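Local coordinates for protein protease Do-like 2, chloroplastic (Arabidopsis thaliana, PDB 4FLN) that performs, as a serine protease of chloroplast thylakoids, the primary cleavage of the photodamaged D1 protein of photosystem II, at residues Q438-N443 against E468-Y473; D462-F467 against V474-R479. All blocks are in the same frame, centred on the assembly; numbering follows the deposited sequence.

Overall arrangement
Both contacts belong to one antiparallel sheet in the second PDZ domain of the chain, and they share strand 464-469, which lies between strands 437-442 and 474-478. Contact 1 joins the end of that strand to strand 437-442 through a beta bulge; contact 2 joins it to strand 474-478, its hairpin partner. Their centres lie 12 Å apart. Asn443, at the end of 438-443, ties them together: its OD1 lies 2.6 Å from Val466 N, a probable hydrogen bond, while Phe442 CZ packs 3.6 Å from Leu465 CD2. Neither contact is near the charge-relay residues His91, Asp122 and Ser200, assigned by similarity; both instead touch a second subunit of the hexamer.

Contact 1: residues Q438-N443 against E468-Y473; sequences QVLKFN and EFEDNY
A classic beta bulge interrupts the antiparallel pairing of strands 437-442 and 464-469 in the second PDZ domain. Leu440 and Lys441 both face Glu468, whose carbonyl oxygen takes two N-H groups from the neighbouring strand. Leu440 N gives the stronger bond, 2.9 Å to Glu468 O and nearly along the C=O axis (165°); Lys441 N adds a weak one. In return Glu468 N donates to Lys441 O at 3.1 Å, approaching from above the carbonyl plane. Beyond the bulge Val439 pairs with Phe469, and Gln438 O accepts a weak bond from Glu470 N.

Side chains part to the two sides of the sheet. On one, Val439 CG1 sits over a face of the Phe469 ring, 3.8 Å from its centroid, in a CH-pi contact; Val417 and Leu419 of strand 417-422 also pack against this pair. On the other, Lys441 and Glu468 run side by side, both with CG anti to the carbonyl carbon, so that Glu468 OE2 lies along the lysine methylenes while Lys441 NZ stays 4.8 Å from it, short of a salt bridge. Leu440 crosses Glu470 obliquely, its CD1 3.3 Å from OE1 of the glutamate, which chi2 of 67° bends back toward it. An alanine in place of Leu440 would remove CG and both methyls from beside Glu470, and the bent glutamate side chain would probably be less well held against the strand.

Further out, Lys403 donates a hydrogen bond to Gln438 OE1. A type I turn from Phe469 to Asn472 then ends the strand and leads into the returning strand of the hairpin; it is closed by Asn472 N bonding to Phe469 O at 3.0 Å, while Phe469 N reaches Tyr473 O at 2.8 Å.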
ATOM      1  N   GLN B 438     -16.366   7.582  29.986  1.00 45.43           N
ATOM      2  CA  GLN B 438     -16.088   8.471  31.098  1.00 47.79           C
ATOM      3  C   GLN B 438     -17.171   8.320  32.160  1.00 53.20           C
ATOM      4  O   GLN B 438     -18.355   8.384  31.843  1.00 52.28           O
ATOM      5  CB  GLN B 438     -16.022   9.925  30.625  1.00 33.29           C
ATOM      6  CG  GLN B 438     -15.589  10.876  31.717  1.00 37.46           C
ATOM      7  CD  GLN B 438     -15.749  12.335  31.334  1.00 44.35           C
ATOM      8  OE1 GLN B 438     -16.030  12.659  30.185  1.00 37.42           O
ATOM      9  NE2 GLN B 438     -15.571  13.226  32.306  1.00 47.75           N
ATOM     10  N   VAL B 439     -16.767   8.105  33.412  1.00 53.20           N
ATOM     11  CA  VAL B 439     -17.702   8.155  34.536  1.00 50.88           C
ATOM     12  C   VAL B 439     -17.841   9.567  35.070  1.00 50.34           C
ATOM     13  O   VAL B 439     -16.846  10.230  35.345  1.00 56.03           O
ATOM     14  CB  VAL B 439     -17.276   7.271  35.720  1.00 46.06           C
ATOM     15  CG1 VAL B 439     -18.061   5.979  35.725  1.00 48.22           C
ATOM     16  CG2 VAL B 439     -15.779   7.025  35.704  1.00 46.37           C
ATOM     17  N   LEU B 440     -19.085  10.002  35.236  1.00 49.23           N
ATOM     18  CA  LEU B 440     -19.396  11.335  35.740  1.00 49.59           C
ATOM     19  C   LEU B 440     -19.773  11.310  37.215  1.00 50.85           C
ATOM     20  O   LEU B 440     -19.127  11.942  38.038  1.00 58.09           O
ATOM     21  CB  LEU B 440     -20.510  11.968  34.911  1.00 49.60           C
ATOM     22  CG  LEU B 440     -20.151  12.010  33.425  1.00 50.60           C
ATOM     23  CD1 LEU B 440     -21.255  12.658  32.611  1.00 41.46           C
ATOM     24  CD2 LEU B 440     -18.811  12.726  33.212  1.00 49.63           C
ATOM     25  N   LYS B 441     -20.838  10.596  37.540  1.00 55.94           N
ATOM     26  CA  LYS B 441     -21.297  10.525  38.916  1.00 59.36           C
ATOM     27  C   LYS B 441     -21.201   9.122  39.493  1.00 58.64           C
ATOM     28  O   LYS B 441     -21.231   8.123  38.773  1.00 54.17           O
ATOM     29  CB  LYS B 441     -22.737  11.035  39.033  1.00 58.49           C
ATOM     30  CG  LYS B 441     -22.956  12.380  38.372  1.00 62.13           C
ATOM     31  CD  LYS B 441     -24.288  12.999  38.755  1.00 70.49           C
ATOM     32  CE  LYS B 441     -24.600  14.186  37.851  1.00 76.36           C
ATOM     33  NZ  LYS B 441     -25.578  15.135  38.455  1.00 80.09           N
ATOM     34  N   PHE B 442     -21.063   9.077  40.811  1.00 60.81           N
ATOM     35  CA  PHE B 442     -21.207   7.853  41.579  1.00 59.06           C
ATOM     36  C   PHE B 442     -22.212   8.122  42.687  1.00 56.22           C
ATOM     37  O   PHE B 442     -22.016   9.024  43.508  1.00 54.24           O
ATOM     38  CB  PHE B 442     -19.871   7.418  42.179  1.00 57.47           C
ATOM     39  CG  PHE B 442     -20.000   6.331  43.205  1.00 57.59           C
ATOM     40  CD1 PHE B 442     -19.871   5.000  42.844  1.00 59.14           C
ATOM     41  CD2 PHE B 442     -20.263   6.638  44.532  1.00 62.24           C
ATOM     42  CE1 PHE B 442     -19.993   3.997  43.789  1.00 63.21           C
ATOM     43  CE2 PHE B 442     -20.388   5.637  45.483  1.00 63.23           C
ATOM     44  CZ  PHE B 442     -20.251   4.316  45.111  1.00 63.16           C
ATOM     45  N   ASN B 443     -23.292   7.347  42.697  1.00 55.65           N
ATOM     46  CA  ASN B 443     -24.354   7.518  43.683  1.00 54.95           C
ATOM     47  C   ASN B 443     -24.761   8.983  43.842  1.00 53.97           C
ATOM     48  O   ASN B 443     -24.981   9.463  44.954  1.00 49.89           O
ATOM     49  CB  ASN B 443     -23.954   6.903  45.024  1.00 49.52           C
ATOM     50  CG  ASN B 443     -23.895   5.386  44.970  1.00 72.91           C
ATOM     51  OD1 ASN B 443     -23.983   4.785  43.895  1.00 81.55           O
ATOM     52  ND2 ASN B 443     -23.747   4.757  46.130  1.00 77.31           N
ATOM     53  N   GLU B 468     -23.089   6.711  36.784  1.00 41.66           N
ATOM     54  CA  GLU B 468     -23.611   7.417  35.617  1.00 42.21           C
ATOM     55  C   GLU B 468     -22.489   7.800  34.666  1.00 40.73           C
ATOM     56  O   GLU B 468     -21.553   8.490  35.051  1.00 52.00           O
ATOM     57  CB  GLU B 468     -24.392   8.664  36.027  1.00 47.20           C
ATOM     58  CG  GLU B 468     -25.719   8.362  36.692  1.00 68.22           C
ATOM     59  CD  GLU B 468     -26.339   9.590  37.342  1.00 83.69           C
ATOM     60  OE1 GLU B 468     -26.946   9.445  38.434  1.00 78.61           O
ATOM     61  OE2 GLU B 468     -26.212  10.695  36.762  1.00 83.95           O
ATOM     62  N   PHE B 469     -22.583   7.362  33.419  1.00 33.00           N
ATOM     63  CA  PHE B 469     -21.532   7.653  32.450  1.00 37.21           C
ATOM     64  C   PHE B 469     -21.909   8.798  31.530  1.00 50.55           C
ATOM     65  O   PHE B 469     -22.981   9.391  31.669  1.00 48.48           O
ATOM     66  CB  PHE B 469     -21.192   6.413  31.629  1.00 37.57           C
ATOM     67  CG  PHE B 469     -20.695   5.274  32.451  1.00 44.78           C
ATOM     68  CD1 PHE B 469     -19.355   4.974  32.497  1.00 46.13           C
ATOM     69  CD2 PHE B 469     -21.571   4.510  33.197  1.00 55.57           C
ATOM     70  CE1 PHE B 469     -18.897   3.926  33.259  1.00 53.40           C
ATOM     71  CE2 PHE B 469     -21.118   3.461  33.965  1.00 55.65           C
ATOM     72  CZ  PHE B 469     -19.778   3.171  33.998  1.00 55.44           C
ATOM     73  N   GLU B 470     -21.021   9.080  30.579  1.00 65.40           N
ATOM     74  CA  GLU B 470     -21.129  10.242  29.706  1.00 75.58           C
ATOM     75  C   GLU B 470     -22.372  10.231  28.828  1.00 71.13           C
ATOM     76  O   GLU B 470     -23.037  11.253  28.680  1.00 78.07           O
ATOM     77  CB  GLU B 470     -19.867  10.377  28.844  1.00 91.42           C
ATOM     78  CG  GLU B 470     -19.932  11.466  27.762  1.00103.54           C
ATOM     79  CD  GLU B 470     -19.980  12.893  28.313  1.00110.46           C
ATOM     80  OE1 GLU B 470     -20.203  13.075  29.529  1.00115.58           O
ATOM     81  OE2 GLU B 470     -19.794  13.841  27.518  1.00109.05           O
ATOM     82  N   ASP B 471     -22.683   9.077  28.249  1.00 69.09           N
ATOM     83  CA  ASP B 471     -23.869   8.933  27.404  1.00 68.82           C
ATOM     84  C   ASP B 471     -25.174   9.166  28.183  1.00 69.40           C
ATOM     85  O   ASP B 471     -26.244   9.310  27.602  1.00 68.54           O
ATOM     86  CB  ASP B 471     -23.879   7.548  26.740  1.00 55.07           C
ATOM     87  N   ASN B 472     -25.059   9.239  29.502  1.00 72.53           N
ATOM     88  CA  ASN B 472     -26.208   9.185  30.394  1.00 73.26           C
ATOM     89  C   ASN B 472     -26.559   7.725  30.684  1.00 62.44           C
ATOM     90  O   ASN B 472     -27.477   7.425  31.450  1.00 54.17           O
ATOM     91  CB  ASN B 472     -27.400   9.979  29.862  1.00 78.43           C
ATOM     92  CG  ASN B 472     -28.366  10.388  30.968  1.00 89.87           C
ATOM     93  OD1 ASN B 472     -28.011  10.412  32.150  1.00 79.71           O
ATOM     94  ND2 ASN B 472     -29.595  10.713  30.586  1.00 99.77           N
ATOM     95  N   TYR B 473     -25.799   6.825  30.065  1.00 50.42           N
ATOM     96  CA  TYR B 473     -25.810   5.413  30.435  1.00 44.22           C
ATOM     97  C   TYR B 473     -25.606   5.245  31.952  1.00 46.64           C
ATOM     98  O   TYR B 473     -24.804   5.957  32.556  1.00 48.41           O
ATOM     99  CB  TYR B 473     -24.701   4.685  29.680  1.00 29.77           C
ATOM    100  CG  TYR B 473     -24.811   3.181  29.711  1.00 45.85           C
ATOM    101  CD1 TYR B 473     -25.323   2.482  28.628  1.00 55.23           C
ATOM    102  CD2 TYR B 473     -24.402   2.452  30.822  1.00 58.09           C
ATOM    103  CE1 TYR B 473     -25.427   1.102  28.642  1.00 61.99           C
ATOM    104  CE2 TYR B 473     -24.502   1.065  30.851  1.00 66.15           C
ATOM    105  CZ  TYR B 473     -25.018   0.394  29.754  1.00 73.19           C
ATOM    106  OH  TYR B 473     -25.127  -0.985  29.758  1.00 77.49           O
TER

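Contact 2: residues D462-F467 against V474-R479; sequences DKYLVF and VAVLER
The beta hairpin of strands 464-469 and 474-478, part of the second PDZ domain's sheet, is a regular antiparallel ladder in which the axes of 464-467 and 474-478 come within 4.4 Å of each other. Two hydrogen-bonded pairs carry it. Leu465 and Leu477 exchange bonds in both directions, Leu477 N meeting a lone pair of Leu465 O; Phe467 and Ala475 do the same, with Phe467 N to Ala475 O almost straight at 176°.

The non-hydrogen-bonded pairs, Val466 with Val476 between those two and Tyr464 with Glu478 beyond Leu465 and Leu477, put their side chains on the face that meets the second subunit. There Val466 CG2 and Val476 CG2 lie alongside at 3.8 Å, and Val476 CG1 reaches Tyr464 CD2 at 3.7 Å. The tyrosine OH is hydrogen-bonded to Glu269 of the second subunit, where Val476 also packs on Ala266.

On the opposite face Leu465, Phe467, Ala475 and Leu477 are buried. Leu477 CD1 meets the edge of the Phe467 ring, 3.9 Å from CE1, and the same ring makes an edge-to-face contact with Phe442.

At the open end the ladder passes into helix 479-493, with Glu478 at its N-cap position. Arg479 N donates to Lys463 O at 3.1 Å, and the Arg479 side chain crosses that of Leu465 at about a right angle, its CG touching Leu465 CD2. Lys463, its chain bent at chi2 (57°), passes CG over a face of the Tyr464 ring before turning to the glutamate: NZ makes a salt bridge of 3.0 Å to Glu478 OE1, coming from above the carboxylate plane.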
ATOM      1  N   ASP B 462     -24.123   1.839  50.850  1.00 79.05           N
ATOM      2  CA  ASP B 462     -25.456   1.787  50.239  1.00 70.39           C
ATOM      3  C   ASP B 462     -25.794   0.477  49.570  1.00 71.37           C
ATOM      4  O   ASP B 462     -24.938  -0.381  49.374  1.00 71.40           O
ATOM      5  CB  ASP B 462     -25.604   2.882  49.190  1.00 70.25           C
ATOM      6  CG  ASP B 462     -25.932   4.217  49.795  1.00 77.70           C
ATOM      7  OD1 ASP B 462     -26.685   4.230  50.798  1.00 84.72           O
ATOM      8  OD2 ASP B 462     -25.436   5.243  49.265  1.00 62.66           O
ATOM      9  N   LYS B 463     -27.048   0.372  49.148  1.00 75.44           N
ATOM     10  CA  LYS B 463     -27.566  -0.865  48.589  1.00 73.64           C
ATOM     11  C   LYS B 463     -26.891  -1.118  47.254  1.00 66.42           C
ATOM     12  O   LYS B 463     -26.348  -2.194  47.011  1.00 62.13           O
ATOM     13  CB  LYS B 463     -29.084  -0.763  48.419  1.00 77.22           C
ATOM     14  CG  LYS B 463     -29.735  -1.930  47.683  1.00 80.66           C
ATOM     15  CD  LYS B 463     -29.442  -3.266  48.342  1.00 82.53           C
ATOM     16  CE  LYS B 463     -30.280  -4.376  47.721  1.00 85.85           C
ATOM     17  NZ  LYS B 463     -29.938  -5.716  48.275  1.00 87.93           N
ATOM     18  N   TYR B 464     -26.906  -0.099  46.404  1.00 59.17           N
ATOM     19  CA  TYR B 464     -26.357  -0.225  45.067  1.00 56.08           C
ATOM     20  C   TYR B 464     -25.144   0.672  44.822  1.00 61.94           C
ATOM     21  O   TYR B 464     -24.972   1.720  45.451  1.00 60.90           O
ATOM     22  CB  TYR B 464     -27.434   0.083  44.030  1.00 60.85           C
ATOM     23  CG  TYR B 464     -28.671  -0.781  44.140  1.00 65.60           C
ATOM     24  CD1 TYR B 464     -29.871  -0.256  44.607  1.00 64.51           C
ATOM     25  CD2 TYR B 464     -28.640  -2.116  43.767  1.00 70.08           C
ATOM     26  CE1 TYR B 464     -31.000  -1.036  44.704  1.00 68.65           C
ATOM     27  CE2 TYR B 464     -29.763  -2.907  43.861  1.00 81.16           C
ATOM     28  CZ  TYR B 464     -30.943  -2.365  44.331  1.00 79.86           C
ATOM     29  OH  TYR B 464     -32.066  -3.160  44.424  1.00 81.17           O
ATOM     30  N   LEU B 465     -24.298   0.239  43.900  1.00 62.93           N
ATOM     31  CA  LEU B 465     -23.267   1.098  43.354  1.00 56.62           C
ATOM     32  C   LEU B 465     -23.806   1.657  42.043  1.00 56.26           C
ATOM     33  O   LEU B 465     -23.971   0.921  41.068  1.00 64.63           O
ATOM     34  CB  LEU B 465     -21.989   0.290  43.110  1.00 55.49           C
ATOM     35  CG  LEU B 465     -21.321  -0.319  44.352  1.00 54.44           C
ATOM     36  CD1 LEU B 465     -20.135  -1.188  43.967  1.00 42.23           C
ATOM     37  CD2 LEU B 465     -20.884   0.763  45.328  1.00 53.65           C
ATOM     38  N   VAL B 466     -24.093   2.954  42.016  1.00 49.69           N
ATOM     39  CA  VAL B 466     -24.657   3.566  40.812  1.00 52.38           C
ATOM     40  C   VAL B 466     -23.641   4.423  40.047  1.00 53.10           C
ATOM     41  O   VAL B 466     -23.172   5.439  40.545  1.00 65.56           O
ATOM     42  CB  VAL B 466     -25.913   4.415  41.133  1.00 44.46           C
ATOM     43  CG1 VAL B 466     -26.507   4.971  39.863  1.00 37.26           C
ATOM     44  CG2 VAL B 466     -26.942   3.585  41.865  1.00 36.65           C
ATOM     45  N   PHE B 467     -23.311   4.002  38.831  1.00 45.90           N
ATOM     46  CA  PHE B 467     -22.366   4.725  37.994  1.00 38.77           C
ATOM     47  C   PHE B 467     -23.082   5.384  36.828  1.00 46.31           C
ATOM     48  O   PHE B 467     -23.624   4.692  35.975  1.00 53.44           O
ATOM     49  CB  PHE B 467     -21.318   3.764  37.443  1.00 38.65           C
ATOM     50  CG  PHE B 467     -20.452   3.127  38.500  1.00 51.20           C
ATOM     51  CD1 PHE B 467     -20.732   1.850  38.970  1.00 48.58           C
ATOM     52  CD2 PHE B 467     -19.348   3.801  39.015  1.00 42.07           C
ATOM     53  CE1 PHE B 467     -19.936   1.258  39.934  1.00 42.76           C
ATOM     54  CE2 PHE B 467     -18.556   3.216  39.980  1.00 41.42           C
ATOM     55  CZ  PHE B 467     -18.854   1.939  40.444  1.00 43.55           C
ATOM     56  N   VAL B 474     -26.342   4.318  32.565  1.00 46.30           N
ATOM     57  CA  VAL B 474     -26.221   4.044  34.002  1.00 46.47           C
ATOM     58  C   VAL B 474     -25.979   2.573  34.317  1.00 55.22           C
ATOM     59  O   VAL B 474     -26.779   1.714  33.961  1.00 71.48           O
ATOM     60  CB  VAL B 474     -27.479   4.474  34.795  1.00 45.52           C
ATOM     61  CG1 VAL B 474     -28.733   4.257  33.973  1.00 52.09           C
ATOM     62  CG2 VAL B 474     -27.576   3.681  36.085  1.00 46.57           C
ATOM     63  N   ALA B 475     -24.884   2.284  35.008  1.00 54.41           N
ATOM     64  CA  ALA B 475     -24.627   0.927  35.465  1.00 52.88           C
ATOM     65  C   ALA B 475     -24.951   0.825  36.939  1.00 54.12           C
ATOM     66  O   ALA B 475     -24.378   1.545  37.755  1.00 57.09           O
ATOM     67  CB  ALA B 475     -23.185   0.551  35.232  1.00 53.63           C
ATOM     68  N   VAL B 476     -25.871  -0.064  37.286  1.00 42.20           N
ATOM     69  CA  VAL B 476     -26.169  -0.285  38.685  1.00 51.73           C
ATOM     70  C   VAL B 476     -25.650  -1.644  39.089  1.00 56.42           C
ATOM     71  O   VAL B 476     -25.809  -2.619  38.355  1.00 47.27           O
ATOM     72  CB  VAL B 476     -27.678  -0.184  38.990  1.00 51.26           C
ATOM     73  CG1 VAL B 476     -27.997  -0.894  40.292  1.00 49.67           C
ATOM     74  CG2 VAL B 476     -28.105   1.272  39.063  1.00 45.26           C
ATOM     75  N   LEU B 477     -25.016  -1.694  40.256  1.00 58.47           N
ATOM     76  CA  LEU B 477     -24.500  -2.941  40.793  1.00 57.72           C
ATOM     77  C   LEU B 477     -24.841  -3.055  42.260  1.00 62.86           C
ATOM     78  O   LEU B 477     -24.993  -2.043  42.941  1.00 67.73           O
ATOM     79  CB  LEU B 477     -22.992  -3.018  40.605  1.00 58.90           C
ATOM     80  CG  LEU B 477     -22.616  -3.127  39.133  1.00 60.54           C
ATOM     81  CD1 LEU B 477     -21.806  -1.920  38.703  1.00 61.79           C
ATOM     82  CD2 LEU B 477     -21.860  -4.412  38.897  1.00 64.33           C
ATOM     83  N   GLU B 478     -24.965  -4.288  42.740  1.00 66.55           N
ATOM     84  CA  GLU B 478     -25.263  -4.530  44.150  1.00 74.51           C
ATOM     85  C   GLU B 478     -23.984  -4.642  44.994  1.00 68.56           C
ATOM     86  O   GLU B 478     -23.118  -5.479  44.719  1.00 56.10           O
ATOM     87  CB  GLU B 478     -26.113  -5.788  44.299  1.00 81.28           C
ATOM     88  CG  GLU B 478     -27.103  -5.709  45.433  1.00 95.52           C
ATOM     89  CD  GLU B 478     -27.570  -7.073  45.897  1.00107.58           C
ATOM     90  OE1 GLU B 478     -27.643  -7.279  47.130  1.00112.66           O
ATOM     91  OE2 GLU B 478     -27.863  -7.932  45.034  1.00105.13           O
ATOM     92  N   ARG B 479     -23.873  -3.804  46.024  1.00 69.80           N
ATOM     93  CA  ARG B 479     -22.651  -3.738  46.834  1.00 72.62           C
ATOM     94  C   ARG B 479     -22.158  -5.088  47.348  1.00 75.15           C
ATOM     95  O   ARG B 479     -21.011  -5.464  47.106  1.00 71.69           O
ATOM     96  CB  ARG B 479     -22.816  -2.777  48.015  1.00 70.27           C
ATOM     97  CG  ARG B 479     -22.272  -1.385  47.752  1.00 76.19           C
ATOM     98  CD  ARG B 479     -22.127  -0.568  49.024  1.00 70.18           C
ATOM     99  NE  ARG B 479     -21.327  -1.267  50.017  1.00 73.20           N
ATOM    100  CZ  ARG B 479     -21.819  -1.782  51.135  1.00 73.81           C
ATOM    101  NH1 ARG B 479     -23.107  -1.665  51.411  1.00 70.02           N
ATOM    102  NH2 ARG B 479     -21.020  -2.404  51.986  1.00 75.82           N
TER